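PDB 2CUL: glucose-inhibited division protein A-related protein, probable oxidoreductase from Thermus thermophilus, which binds flavin-adenine dinucleotide in a Rossmann-type fold and is probably an oxidoreductase related to the glucose-inhibited division protein A family. Local coordinates for residues V6-A11 / A16-W21; G12-E17 / V118-S123; Y202-C207 / K221-H226. All coordinates share one frame; numbering follows the deposited sequence.

Contact 1: V6-A11 / A16-W21. With FAD (flavin-adenine dinucleotide), chain B.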
loop_
_atom_site.group_PDB
_atom_site.type_symbol
_atom_site.label_atom_id
_atom_site.label_comp_id
_atom_site.label_asym_id
_atom_site.label_seq_id
_atom_site.Cartn_x
_atom_site.Cartn_y
_atom_site.Cartn_z
ATOM N N VAL A 6 7.279 -11.005 5.974
ATOM C CA VAL A 6 6.735 -9.658 5.866
ATOM C C VAL A 6 5.363 -9.732 5.202
ATOM O O VAL A 6 5.218 -10.313 4.126
ATOM C CB VAL A 6 7.643 -8.731 5.007
ATOM C CG1 VAL A 6 7.063 -7.323 4.975
ATOM C CG2 VAL A 6 9.058 -8.699 5.579
ATOM N N LEU A 7 4.357 -9.162 5.862
ATOM C CA LEU A 7 2.998 -9.120 5.334
ATOM C C LEU A 7 2.736 -7.666 4.972
ATOM O O LEU A 7 2.829 -6.783 5.826
ATOM C CB LEU A 7 1.981 -9.570 6.389
ATOM C CG LEU A 7 0.506 -9.363 6.021
ATOM C CD1 LEU A 7 0.121 -10.279 4.863
ATOM C CD2 LEU A 7 -0.365 -9.666 7.239
ATOM N N ILE A 8 2.415 -7.423 3.707
ATOM C CA ILE A 8 2.158 -6.073 3.225
ATOM C C ILE A 8 0.689 -5.911 2.859
ATOM O O ILE A 8 0.145 -6.711 2.096
ATOM C CB ILE A 8 3.001 -5.775 1.969
ATOM C CG1 ILE A 8 4.489 -5.975 2.283
ATOM C CG2 ILE A 8 2.747 -4.344 1.490
ATOM C CD1 ILE A 8 5.374 -5.977 1.043
ATOM N N VAL A 9 0.056 -4.879 3.410
ATOM C CA VAL A 9 -1.345 -4.588 3.130
ATOM C C VAL A 9 -1.419 -3.461 2.100
ATOM O O VAL A 9 -1.141 -2.299 2.411
ATOM C CB VAL A 9 -2.095 -4.160 4.417
ATOM C CG1 VAL A 9 -3.555 -3.848 4.099
ATOM C CG2 VAL A 9 -2.012 -5.276 5.453
ATOM N N GLY A 10 -1.786 -3.818 0.869
ATOM C CA GLY A 10 -1.885 -2.834 -0.197
ATOM C C GLY A 10 -0.896 -3.105 -1.315
ATOM O O GLY A 10 0.309 -2.952 -1.132
ATOM N N ALA A 11 -1.408 -3.507 -2.477
ATOM C CA ALA A 11 -0.566 -3.809 -3.629
ATOM C C ALA A 11 -0.499 -2.635 -4.594
ATOM O O ALA A 11 -0.679 -2.800 -5.805
ATOM C CB ALA A 11 -1.097 -5.046 -4.347
ATOM N N ALA A 16 3.597 -2.694 -3.501
ATOM C CA ALA A 16 4.068 -3.663 -4.488
ATOM C C ALA A 16 5.573 -3.521 -4.717
ATOM O O ALA A 16 6.272 -4.516 -4.918
ATOM C CB ALA A 16 3.314 -3.482 -5.800
ATOM N N GLU A 17 6.079 -2.292 -4.686
ATOM C CA GLU A 17 7.510 -2.085 -4.884
ATOM C C GLU A 17 8.258 -2.726 -3.717
ATOM O O GLU A 17 9.297 -3.357 -3.908
ATOM C CB GLU A 17 7.848 -0.593 -4.961
ATOM C CG GLU A 17 9.243 -0.325 -5.505
ATOM C CD GLU A 17 9.355 -0.643 -6.987
ATOM O OE1 GLU A 17 8.667 0.021 -7.792
ATOM O OE2 GLU A 17 10.130 -1.555 -7.347
ATOM N N THR A 18 7.731 -2.564 -2.505
ATOM C CA THR A 18 8.364 -3.161 -1.331
ATOM C C THR A 18 8.419 -4.679 -1.521
ATOM O O THR A 18 9.459 -5.310 -1.312
ATOM C CB THR A 18 7.569 -2.861 -0.034
ATOM O OG1 THR A 18 7.434 -1.446 0.134
ATOM C CG2 THR A 18 8.286 -3.438 1.178
ATOM N N ALA A 19 7.293 -5.256 -1.928
ATOM C CA ALA A 19 7.204 -6.697 -2.147
ATOM C C ALA A 19 8.195 -7.147 -3.211
ATOM O O ALA A 19 8.844 -8.186 -3.076
ATOM C CB ALA A 19 5.789 -7.073 -2.570
ATOM N N PHE A 20 8.307 -6.353 -4.269
ATOM C CA PHE A 20 9.203 -6.667 -5.373
ATOM C C PHE A 20 10.654 -6.855 -4.946
ATOM O O PHE A 20 11.256 -7.888 -5.231
ATOM C CB PHE A 20 9.128 -5.571 -6.438
ATOM C CG PHE A 20 10.059 -5.790 -7.597
ATOM C CD1 PHE A 20 9.741 -6.698 -8.599
ATOM C CD2 PHE A 20 11.267 -5.103 -7.672
ATOM C CE1 PHE A 20 10.616 -6.922 -9.664
ATOM C CE2 PHE A 20 12.149 -5.319 -8.730
ATOM C CZ PHE A 20 11.821 -6.232 -9.728
ATOM N N TRP A 21 11.220 -5.861 -4.267
ATOM C CA TRP A 21 12.609 -5.952 -3.841
ATOM C C TRP A 21 12.854 -6.991 -2.758
ATOM O O TRP A 21 13.916 -7.610 -2.721
ATOM C CB TRP A 21 13.120 -4.582 -3.387
ATOM C CG TRP A 21 13.204 -3.614 -4.520
ATOM C CD1 TRP A 21 12.268 -2.685 -4.877
ATOM C CD2 TRP A 21 14.246 -3.532 -5.500
ATOM N NE1 TRP A 21 12.662 -2.032 -6.020
ATOM C CE2 TRP A 21 13.872 -2.532 -6.424
ATOM C CE3 TRP A 21 15.459 -4.208 -5.689
ATOM C CZ2 TRP A 21 14.668 -2.191 -7.524
ATOM C CZ3 TRP A 21 16.253 -3.868 -6.786
ATOM C CH2 TRP A 21 15.851 -2.868 -7.687
HETATM P PA FAD B . -2.030 2.996 -3.861
HETATM O O1A FAD B . -3.321 3.700 -3.905
HETATM O O2A FAD B . -1.220 2.869 -5.100
HETATM O O5B FAD B . -2.252 1.521 -3.296
HETATM C C5B FAD B . -3.004 1.315 -2.099
HETATM C C4B FAD B . -3.499 -0.125 -2.160
HETATM O O4B FAD B . -3.952 -0.466 -0.850
HETATM C C3B FAD B . -4.694 -0.350 -3.107
HETATM O O3B FAD B . -4.483 -1.443 -3.976
HETATM C C2B FAD B . -5.842 -0.547 -2.163
HETATM O O2B FAD B . -6.950 -1.252 -2.675
HETATM C C1B FAD B . -5.148 -1.220 -0.982
HETATM N N9A FAD B . -5.866 -1.140 0.288
HETATM C C8A FAD B . -6.248 -0.000 0.956
HETATM N N7A FAD B . -6.883 -0.271 2.090
HETATM C C5A FAD B . -6.909 -1.650 2.152
HETATM C C6A FAD B . -7.443 -2.544 3.111
HETATM N N6A FAD B . -8.061 -2.157 4.213
HETATM N N1A FAD B . -7.297 -3.901 2.867
HETATM C C2A FAD B . -6.657 -4.332 1.728
HETATM N N3A FAD B . -6.127 -3.523 0.773
HETATM C C4A FAD B . -6.280 -2.196 1.032
HETATM N N1 FAD B . 0.830 10.524 -8.378
HETATM C C2 FAD B . 1.332 10.586 -9.658
HETATM O O2 FAD B . 2.502 10.389 -9.880
HETATM N N3 FAD B . 0.451 10.882 -10.709
HETATM C C4 FAD B . -0.897 11.122 -10.550
HETATM O O4 FAD B . -1.624 11.380 -11.533
HETATM C C4X FAD B . -1.410 11.063 -9.237
HETATM N N5 FAD B . -2.756 11.302 -8.997
HETATM C C5X FAD B . -3.265 11.246 -7.713
HETATM C C6 FAD B . -4.621 11.491 -7.498
HETATM C C7 FAD B . -5.198 11.441 -6.214
HETATM C C7M FAD B . -6.673 11.711 -6.056
HETATM C C8 FAD B . -4.345 11.125 -5.097
HETATM C C8M FAD B . -4.882 11.043 -3.693
HETATM C C9 FAD B . -2.964 10.881 -5.297
HETATM C C9A FAD B . -2.393 10.933 -6.596
HETATM N N10 FAD B . -0.996 10.689 -6.847
HETATM C C10 FAD B . -0.506 10.756 -8.164
HETATM C "C1'" FAD B . -0.022 10.375 -5.727
HETATM C "C2'" FAD B . 0.493 8.926 -5.565
HETATM O "O2'" FAD B . 1.458 8.663 -6.548
HETATM C "C3'" FAD B . -0.632 7.877 -5.664
HETATM O "O3'" FAD B . -1.635 8.099 -4.674
HETATM C "C4'" FAD B . -0.128 6.433 -5.458
HETATM O "O4'" FAD B . -1.121 5.488 -5.851
HETATM C "C5'" FAD B . 0.252 6.244 -3.977
HETATM O "O5'" FAD B . 0.769 4.918 -3.780
HETATM P P FAD B . 0.361 4.016 -2.542
HETATM O O1P FAD B . 1.151 2.784 -2.710
HETATM O O2P FAD B . 0.550 4.760 -1.251
HETATM O O3P FAD B . -1.179 3.738 -2.709
#

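Contact 2: G12-E17 / V118-S123. With FAD (flavin-adenine dinucleotide), chain B.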
loop_
_atom_site.group_PDB
_atom_site.type_symbol
_atom_site.label_atom_id
_atom_site.label_comp_id
_atom_site.label_asym_id
_atom_site.label_seq_id
_atom_site.Cartn_x
_atom_site.Cartn_y
_atom_site.Cartn_z
ATOM N N GLY A 12 -0.242 -1.454 -4.046
ATOM C CA GLY A 12 -0.144 -0.259 -4.860
ATOM C C GLY A 12 1.304 0.071 -5.164
ATOM O O GLY A 12 2.192 -0.765 -4.997
ATOM N N PHE A 13 1.557 1.301 -5.592
ATOM C CA PHE A 13 2.915 1.691 -5.946
ATOM C C PHE A 13 3.967 1.509 -4.860
ATOM O O PHE A 13 5.078 1.078 -5.157
ATOM C CB PHE A 13 2.915 3.125 -6.481
ATOM C CG PHE A 13 2.296 3.242 -7.844
ATOM C CD1 PHE A 13 3.081 3.130 -8.991
ATOM C CD2 PHE A 13 0.918 3.389 -7.986
ATOM C CE1 PHE A 13 2.500 3.160 -10.259
ATOM C CE2 PHE A 13 0.327 3.420 -9.251
ATOM C CZ PHE A 13 1.120 3.304 -10.388
ATOM N N SER A 14 3.634 1.808 -3.607
ATOM C CA SER A 14 4.621 1.642 -2.543
ATOM C C SER A 14 4.666 0.208 -2.024
ATOM O O SER A 14 5.739 -0.356 -1.844
ATOM C CB SER A 14 4.343 2.610 -1.380
ATOM O OG SER A 14 3.082 2.366 -0.777
ATOM N N GLY A 15 3.495 -0.379 -1.792
ATOM C CA GLY A 15 3.428 -1.738 -1.281
ATOM C C GLY A 15 3.961 -2.794 -2.227
ATOM O O GLY A 15 4.684 -3.697 -1.812
ATOM N N ALA A 16 3.597 -2.694 -3.501
ATOM C CA ALA A 16 4.068 -3.663 -4.488
ATOM C C ALA A 16 5.573 -3.521 -4.717
ATOM O O ALA A 16 6.272 -4.516 -4.918
ATOM C CB ALA A 16 3.314 -3.482 -5.800
ATOM N N GLU A 17 6.079 -2.292 -4.686
ATOM C CA GLU A 17 7.510 -2.085 -4.884
ATOM C C GLU A 17 8.258 -2.726 -3.717
ATOM O O GLU A 17 9.297 -3.357 -3.908
ATOM C CB GLU A 17 7.848 -0.593 -4.961
ATOM C CG GLU A 17 9.243 -0.325 -5.505
ATOM C CD GLU A 17 9.355 -0.643 -6.987
ATOM O OE1 GLU A 17 8.667 0.021 -7.792
ATOM O OE2 GLU A 17 10.130 -1.555 -7.347
ATOM N N VAL A 118 3.293 -4.433 7.261
ATOM C CA VAL A 118 3.437 -3.148 6.588
ATOM C C VAL A 118 2.111 -2.635 6.049
ATOM O O VAL A 118 1.409 -3.348 5.331
ATOM C CB VAL A 118 4.408 -3.263 5.384
ATOM C CG1 VAL A 118 4.533 -1.915 4.674
ATOM C CG2 VAL A 118 5.773 -3.754 5.848
ATOM N N LEU A 119 1.772 -1.397 6.395
ATOM C CA LEU A 119 0.552 -0.779 5.898
ATOM C C LEU A 119 0.953 0.134 4.740
ATOM O O LEU A 119 1.744 1.061 4.916
ATOM C CB LEU A 119 -0.137 0.041 6.997
ATOM C CG LEU A 119 -0.602 -0.739 8.227
ATOM C CD1 LEU A 119 -1.329 0.192 9.189
ATOM C CD2 LEU A 119 -1.529 -1.872 7.793
ATOM N N ALA A 120 0.427 -0.158 3.554
ATOM C CA ALA A 120 0.710 0.626 2.349
ATOM C C ALA A 120 -0.637 0.836 1.672
ATOM O O ALA A 120 -0.806 0.546 0.488
ATOM C CB ALA A 120 1.651 -0.151 1.422
ATOM N N VAL A 121 -1.578 1.379 2.440
ATOM C CA VAL A 121 -2.951 1.572 1.989
ATOM C C VAL A 121 -3.307 2.837 1.208
ATOM O O VAL A 121 -4.482 3.105 0.970
ATOM C CB VAL A 121 -3.919 1.422 3.190
ATOM C CG1 VAL A 121 -3.803 0.010 3.772
ATOM C CG2 VAL A 121 -3.601 2.460 4.261
ATOM N N GLY A 122 -2.296 3.598 0.803
ATOM C CA GLY A 122 -2.525 4.798 0.016
ATOM C C GLY A 122 -3.549 5.793 0.525
ATOM O O GLY A 122 -3.530 6.186 1.688
ATOM N N SER A 123 -4.449 6.194 -0.367
ATOM C CA SER A 123 -5.494 7.169 -0.067
ATOM C C SER A 123 -6.819 6.520 0.320
ATOM O O SER A 123 -7.880 7.117 0.142
ATOM C CB SER A 123 -5.712 8.059 -1.298
ATOM O OG SER A 123 -5.904 7.266 -2.467
HETATM P PA FAD B . -2.030 2.996 -3.861
HETATM O O1A FAD B . -3.321 3.700 -3.905
HETATM O O2A FAD B . -1.220 2.869 -5.100
HETATM O O5B FAD B . -2.252 1.521 -3.296
HETATM C C5B FAD B . -3.004 1.315 -2.099
HETATM C C4B FAD B . -3.499 -0.125 -2.160
HETATM O O4B FAD B . -3.952 -0.466 -0.850
HETATM C C3B FAD B . -4.694 -0.350 -3.107
HETATM O O3B FAD B . -4.483 -1.443 -3.976
HETATM C C2B FAD B . -5.842 -0.547 -2.163
HETATM O O2B FAD B . -6.950 -1.252 -2.675
HETATM C C1B FAD B . -5.148 -1.220 -0.982
HETATM N N9A FAD B . -5.866 -1.140 0.288
HETATM C C8A FAD B . -6.248 -0.000 0.956
HETATM N N7A FAD B . -6.883 -0.271 2.090
HETATM C C5A FAD B . -6.909 -1.650 2.152
HETATM C C6A FAD B . -7.443 -2.544 3.111
HETATM N N6A FAD B . -8.061 -2.157 4.213
HETATM N N1A FAD B . -7.297 -3.901 2.867
HETATM C C2A FAD B . -6.657 -4.332 1.728
HETATM N N3A FAD B . -6.127 -3.523 0.773
HETATM C C4A FAD B . -6.280 -2.196 1.032
HETATM N N1 FAD B . 0.830 10.524 -8.378
HETATM C C2 FAD B . 1.332 10.586 -9.658
HETATM O O2 FAD B . 2.502 10.389 -9.880
HETATM N N3 FAD B . 0.451 10.882 -10.709
HETATM C C4 FAD B . -0.897 11.122 -10.550
HETATM O O4 FAD B . -1.624 11.380 -11.533
HETATM C C4X FAD B . -1.410 11.063 -9.237
HETATM N N5 FAD B . -2.756 11.302 -8.997
HETATM C C5X FAD B . -3.265 11.246 -7.713
HETATM C C6 FAD B . -4.621 11.491 -7.498
HETATM C C7 FAD B . -5.198 11.441 -6.214
HETATM C C7M FAD B . -6.673 11.711 -6.056
HETATM C C8 FAD B . -4.345 11.125 -5.097
HETATM C C8M FAD B . -4.882 11.043 -3.693
HETATM C C9 FAD B . -2.964 10.881 -5.297
HETATM C C9A FAD B . -2.393 10.933 -6.596
HETATM N N10 FAD B . -0.996 10.689 -6.847
HETATM C C10 FAD B . -0.506 10.756 -8.164
HETATM C "C1'" FAD B . -0.022 10.375 -5.727
HETATM C "C2'" FAD B . 0.493 8.926 -5.565
HETATM O "O2'" FAD B . 1.458 8.663 -6.548
HETATM C "C3'" FAD B . -0.632 7.877 -5.664
HETATM O "O3'" FAD B . -1.635 8.099 -4.674
HETATM C "C4'" FAD B . -0.128 6.433 -5.458
HETATM O "O4'" FAD B . -1.121 5.488 -5.851
HETATM C "C5'" FAD B . 0.252 6.244 -3.977
HETATM O "O5'" FAD B . 0.769 4.918 -3.780
HETATM P P FAD B . 0.361 4.016 -2.542
HETATM O O1P FAD B . 1.151 2.784 -2.710
HETATM O O2P FAD B . 0.550 4.760 -1.251
HETATM O O3P FAD B . -1.179 3.738 -2.709
HETATM O O HOH W 1 0.593 0.210 -1.883
#

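Contact 3: Y202-C207 / K221-H226. With FAD (flavin-adenine dinucleotide), chain B.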
loop_
_atom_site.group_PDB
_atom_site.type_symbol
_atom_site.label_atom_id
_atom_site.label_comp_id
_atom_site.label_asym_id
_atom_site.label_seq_id
_atom_site.Cartn_x
_atom_site.Cartn_y
_atom_site.Cartn_z
ATOM N N TYR A 202 4.864 -1.316 10.460
ATOM C CA TYR A 202 5.512 -0.379 9.544
ATOM C C TYR A 202 4.469 0.244 8.623
ATOM O O TYR A 202 3.373 -0.283 8.475
ATOM C CB TYR A 202 6.543 -1.116 8.686
ATOM C CG TYR A 202 7.644 -1.764 9.488
ATOM C CD1 TYR A 202 8.865 -1.119 9.678
ATOM C CD2 TYR A 202 7.455 -3.009 10.083
ATOM C CE1 TYR A 202 9.870 -1.696 10.440
ATOM C CE2 TYR A 202 8.453 -3.596 10.850
ATOM C CZ TYR A 202 9.658 -2.933 11.025
ATOM O OH TYR A 202 10.650 -3.507 11.787
ATOM N N ALA A 203 4.814 1.371 8.009
ATOM C CA ALA A 203 3.916 2.036 7.074
ATOM C C ALA A 203 4.762 2.681 5.982
ATOM O O ALA A 203 5.883 3.127 6.235
ATOM C CB ALA A 203 3.083 3.082 7.785
ATOM N N VAL A 204 4.228 2.720 4.766
ATOM C CA VAL A 204 4.960 3.291 3.642
ATOM C C VAL A 204 4.003 3.867 2.602
ATOM O O VAL A 204 2.844 3.468 2.531
ATOM C CB VAL A 204 5.852 2.203 2.981
ATOM C CG1 VAL A 204 4.984 1.133 2.332
ATOM C CG2 VAL A 204 6.781 2.822 1.961
ATOM N N GLY A 205 4.491 4.820 1.814
ATOM C CA GLY A 205 3.664 5.399 0.773
ATOM C C GLY A 205 2.797 6.563 1.196
ATOM O O GLY A 205 3.040 7.205 2.218
ATOM N N LEU A 206 1.764 6.813 0.401
ATOM C CA LEU A 206 0.855 7.924 0.636
ATOM C C LEU A 206 0.159 7.912 1.994
ATOM O O LEU A 206 -0.199 8.976 2.506
ATOM C CB LEU A 206 -0.196 7.981 -0.476
ATOM C CG LEU A 206 -0.703 9.395 -0.771
ATOM C CD1 LEU A 206 0.389 10.165 -1.506
ATOM C CD2 LEU A 206 -1.975 9.340 -1.607
ATOM N N CYS A 207 -0.041 6.738 2.587
ATOM C CA CYS A 207 -0.715 6.717 3.882
ATOM C C CYS A 207 0.144 7.326 4.994
ATOM O O CYS A 207 -0.338 7.517 6.108
ATOM C CB CYS A 207 -1.193 5.294 4.251
ATOM S SG CYS A 207 0.040 4.095 4.814
ATOM N N LYS A 221 11.161 0.746 -2.045
ATOM C CA LYS A 221 12.479 0.131 -2.151
ATOM C C LYS A 221 13.291 0.416 -0.888
ATOM O O LYS A 221 14.003 -0.454 -0.388
ATOM C CB LYS A 221 13.223 0.667 -3.376
ATOM C CG LYS A 221 14.600 0.042 -3.566
ATOM C CD LYS A 221 15.236 0.462 -4.876
ATOM C CE LYS A 221 16.546 -0.277 -5.101
ATOM N NZ LYS A 221 17.197 0.130 -6.375
ATOM N N ARG A 222 13.180 1.640 -0.376
ATOM C CA ARG A 222 13.907 2.032 0.831
ATOM C C ARG A 222 13.456 1.182 2.014
ATOM O O ARG A 222 14.267 0.780 2.851
ATOM C CB ARG A 222 13.677 3.517 1.131
ATOM C CG ARG A 222 14.566 4.086 2.235
ATOM C CD ARG A 222 14.508 5.613 2.264
ATOM N NE ARG A 222 13.250 6.146 2.789
ATOM C CZ ARG A 222 12.938 6.214 4.081
ATOM N NH1 ARG A 222 13.789 5.780 5.003
ATOM N NH2 ARG A 222 11.776 6.735 4.454
ATOM N N LEU A 223 12.158 0.916 2.088
ATOM C CA LEU A 223 11.629 0.088 3.163
ATOM C C LEU A 223 12.160 -1.330 3.004
ATOM O O LEU A 223 12.572 -1.958 3.976
ATOM C CB LEU A 223 10.097 0.074 3.138
ATOM C CG LEU A 223 9.423 -1.012 3.986
ATOM C CD1 LEU A 223 9.835 -0.876 5.449
ATOM C CD2 LEU A 223 7.910 -0.904 3.837
ATOM N N ALA A 224 12.143 -1.833 1.773
ATOM C CA ALA A 224 12.632 -3.185 1.513
ATOM C C ALA A 224 14.085 -3.314 1.959
ATOM O O ALA A 224 14.465 -4.297 2.597
ATOM C CB ALA A 224 12.500 -3.518 0.027
ATOM N N GLU A 225 14.898 -2.316 1.624
ATOM C CA GLU A 225 16.304 -2.340 2.005
ATOM C C GLU A 225 16.466 -2.317 3.520
ATOM O O GLU A 225 17.352 -2.975 4.062
ATOM C CB GLU A 225 17.043 -1.161 1.376
ATOM C CG GLU A 225 17.003 -1.174 -0.148
ATOM C CD GLU A 225 17.704 0.020 -0.768
ATOM O OE1 GLU A 225 17.458 1.156 -0.313
ATOM O OE2 GLU A 225 18.489 -0.177 -1.718
ATOM N N HIS A 226 15.612 -1.564 4.207
ATOM C CA HIS A 226 15.686 -1.502 5.660
ATOM C C HIS A 226 15.322 -2.849 6.280
ATOM O O HIS A 226 16.023 -3.348 7.164
ATOM C CB HIS A 226 14.744 -0.428 6.211
ATOM C CG HIS A 226 14.593 -0.479 7.701
ATOM N ND1 HIS A 226 15.627 -0.183 8.563
ATOM C CD2 HIS A 226 13.547 -0.844 8.480
ATOM C CE1 HIS A 226 15.225 -0.365 9.808
ATOM N NE2 HIS A 226 13.968 -0.767 9.786
HETATM P PA FAD B . -2.030 2.996 -3.861
HETATM O O1A FAD B . -3.321 3.700 -3.905
HETATM O O2A FAD B . -1.220 2.869 -5.100
HETATM O O5B FAD B . -2.252 1.521 -3.296
HETATM C C5B FAD B . -3.004 1.315 -2.099
HETATM C C4B FAD B . -3.499 -0.125 -2.160
HETATM O O4B FAD B . -3.952 -0.466 -0.850
HETATM C C3B FAD B . -4.694 -0.350 -3.107
HETATM O O3B FAD B . -4.483 -1.443 -3.976
HETATM C C2B FAD B . -5.842 -0.547 -2.163
HETATM O O2B FAD B . -6.950 -1.252 -2.675
HETATM C C1B FAD B . -5.148 -1.220 -0.982
HETATM N N9A FAD B . -5.866 -1.140 0.288
HETATM C C8A FAD B . -6.248 -0.000 0.956
HETATM N N7A FAD B . -6.883 -0.271 2.090
HETATM C C5A FAD B . -6.909 -1.650 2.152
HETATM C C6A FAD B . -7.443 -2.544 3.111
HETATM N N6A FAD B . -8.061 -2.157 4.213
HETATM N N1A FAD B . -7.297 -3.901 2.867
HETATM C C2A FAD B . -6.657 -4.332 1.728
HETATM N N3A FAD B . -6.127 -3.523 0.773
HETATM C C4A FAD B . -6.280 -2.196 1.032
HETATM N N1 FAD B . 0.830 10.524 -8.378
HETATM C C2 FAD B . 1.332 10.586 -9.658
HETATM O O2 FAD B . 2.502 10.389 -9.880
HETATM N N3 FAD B . 0.451 10.882 -10.709
HETATM C C4 FAD B . -0.897 11.122 -10.550
HETATM O O4 FAD B . -1.624 11.380 -11.533
HETATM C C4X FAD B . -1.410 11.063 -9.237
HETATM N N5 FAD B . -2.756 11.302 -8.997
HETATM C C5X FAD B . -3.265 11.246 -7.713
HETATM C C6 FAD B . -4.621 11.491 -7.498
HETATM C C7 FAD B . -5.198 11.441 -6.214
HETATM C C7M FAD B . -6.673 11.711 -6.056
HETATM C C8 FAD B . -4.345 11.125 -5.097
HETATM C C8M FAD B . -4.882 11.043 -3.693
HETATM C C9 FAD B . -2.964 10.881 -5.297
HETATM C C9A FAD B . -2.393 10.933 -6.596
HETATM N N10 FAD B . -0.996 10.689 -6.847
HETATM C C10 FAD B . -0.506 10.756 -8.164
HETATM C "C1'" FAD B . -0.022 10.375 -5.727
HETATM C "C2'" FAD B . 0.493 8.926 -5.565
HETATM O "O2'" FAD B . 1.458 8.663 -6.548
HETATM C "C3'" FAD B . -0.632 7.877 -5.664
HETATM O "O3'" FAD B . -1.635 8.099 -4.674
HETATM C "C4'" FAD B . -0.128 6.433 -5.458
HETATM O "O4'" FAD B . -1.121 5.488 -5.851
HETATM C "C5'" FAD B . 0.252 6.244 -3.977
HETATM O "O5'" FAD B . 0.769 4.918 -3.780
HETATM P P FAD B . 0.361 4.016 -2.542
HETATM O O1P FAD B . 1.151 2.784 -2.710
HETATM O O2P FAD B . 0.550 4.760 -1.251
HETATM O O3P FAD B . -1.179 3.738 -2.709
HETATM O O HOH W 2 12.724 -1.758 12.194
#

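Contact 1: V6-A11 / A16-W21
Ile8 and Ala19 make the main apolar contact between strand 6-9 and helix 13-24. The chain of Ile8 is extended towards the helix: CG1 lies beside the backbone N (chi1 -57°), and a nearly straight second torsion of 168° sends CD1 out to the helix surface. There CD1 meets backbone as well as side chain, at 3.6 Å from Ala19 N and 3.8 Å from Ala19 CB, while Thr18 CG2 flanks it at 3.9 Å. A single methyl thus fits between two successive helical residues, and no hydrogen bond crosses between the segments.

Nearer the cofactor the contact passes to backbone and a small side chain. Ala16 CB comes to 4.1 Å from Ala11 O, where the chain has just left the strand and turns back into the helix. Gly10, at the turn, has a positive phi of 117°, and its CA approaches FAD O4B to 3.2 Å; Val9 CG1 lies 3.9 Å from C2A of the adenine. This is the strand-turn-helix start of a Rossmann beta-alpha-beta unit, and Gly10 fits the first glycine of a GxGxxG pattern.

The polar groups look elsewhere. Thr18 OG1 is hydrogen-bonded to Ser14 O and to Gly220 O, and Ala11 N to Thr33 OG1.

Strand 6-9 lies between the parallel strands 29-33 and 116-119. Leu31 touches the side chains of Ile8, Ala11 and Ala19, helix 55-59 packs on Ala16 and Phe20, and helix 213-230 reaches Thr18 through Leu223.

Contact 2: G12-E17 / V118-S123
The Phe13 ring, next to the Ser14-Gly15 pair that meets Ala120, stacks with Tyr213 and meets FAD O4' obliquely, CD2 lying 3.6 Å from that oxygen. On the other segment, Val121 CG1 sits by the adenine of FAD, 3.5 Å from N7A. Across the contact itself, Ala120 CB is 3.6 Å from Gly15 CA and lies equally close to Ser14 OG, an approach possible because Gly15 has no side chain on the side facing Ala120. Gly12 and Gly15 match the later glycines of the Rossmann GxGxxG pattern, which brings the amino end of helix 13-24 up to the pyrophosphate. Ser14 grips one oxygen twice: its N-H points almost straight (170°) at FAD O1P, 2.8 Å away, and OG, placed between N and the carbonyl carbon (chi1 62°), donates to the same atom. Water 1 joins the segments, accepting from Gly15 N at 3.0 Å and weakly from Gly12 N; it lies 2.8 Å from both Ala120 O and FAD O1P and can donate to either, though it has more acceptors in reach than protons. Phe13 N donates to FAD O2A, and the helix end probably helps to offset the phosphate charge.

Contact 3: Y202-C207 / K221-H226
Leu223 lays its CD2 methyl against Val204, 3.8 Å from CB and 3.9 Å from CG1, the two side chains crossing obliquely. With CG turned to the far side from its own backbone N (chi1 166°), Leu223 divides its branches between two partners: CD2 goes to Val204, while Leu223 CD1 comes to 4.3 Å from Tyr202 CD1. That approach is oblique to the ring, and at this distance it is a loose apolar touch beside the closer Val204 packing.

A second, polar link lies one helical turn on. Tyr202 CE1 comes to the edge of the His226 ring, near its plane and 4.3 Å from NE2. Water 2 then bridges the two residues, 2.7 Å from Tyr202 OH and 2.9 Å from His226 NE2. It lies in the plane of both rings, at their edges, where a hydrogen-bonding partner of the phenol oxygen and of the imidazole nitrogen is expected.

In this FAD-binding Rossmann-type fold the elements joined are strand 201-203 with the residue that follows it, Val204, at one border of the mixed sheet and parallel to strand 116-119, and helix 213-230, the last helix of the chain. Tyr213, at the start of that helix, also bonds FAD through its backbone N. Past the strand the chain runs to the cofactor: Gly205 turns with a positive phi of 87°, and Leu206 N donates to FAD O2P at 2.9 Å (N-H...O 149°). Leu206 CD2 meets the ribityl O3' at 3.3 Å. Val118 of the neighbouring strand borders Leu223, while Lys221 forms a cation-pi pair with Trp21.

How the contacts relate
All three contacts are built mainly on buried residues, but the centre of contact 2 is about 2 Å from the centre of the chain and that of contact 3 about 9 Å, and contact 3 includes the partly exposed His226. Contacts 1 and 2 share helix 13-24, packed on strand 6-9 in contact 1 and on the turn just beyond the neighbouring parallel strand 116-119 in contact 2; contact 3 adds the next strand, 201-203, and the last helix. Backbone pairs tie them together: Leu7 O with Val118 N, and Leu119 N with Tyr202 O. Chemistry changes with place: contact 1 is methyl packing, contact 2 relies on amides, a hydroxyl and water at the pyrophosphate, and contact 3 combines aliphatic packing with a water-bridged aromatic pair.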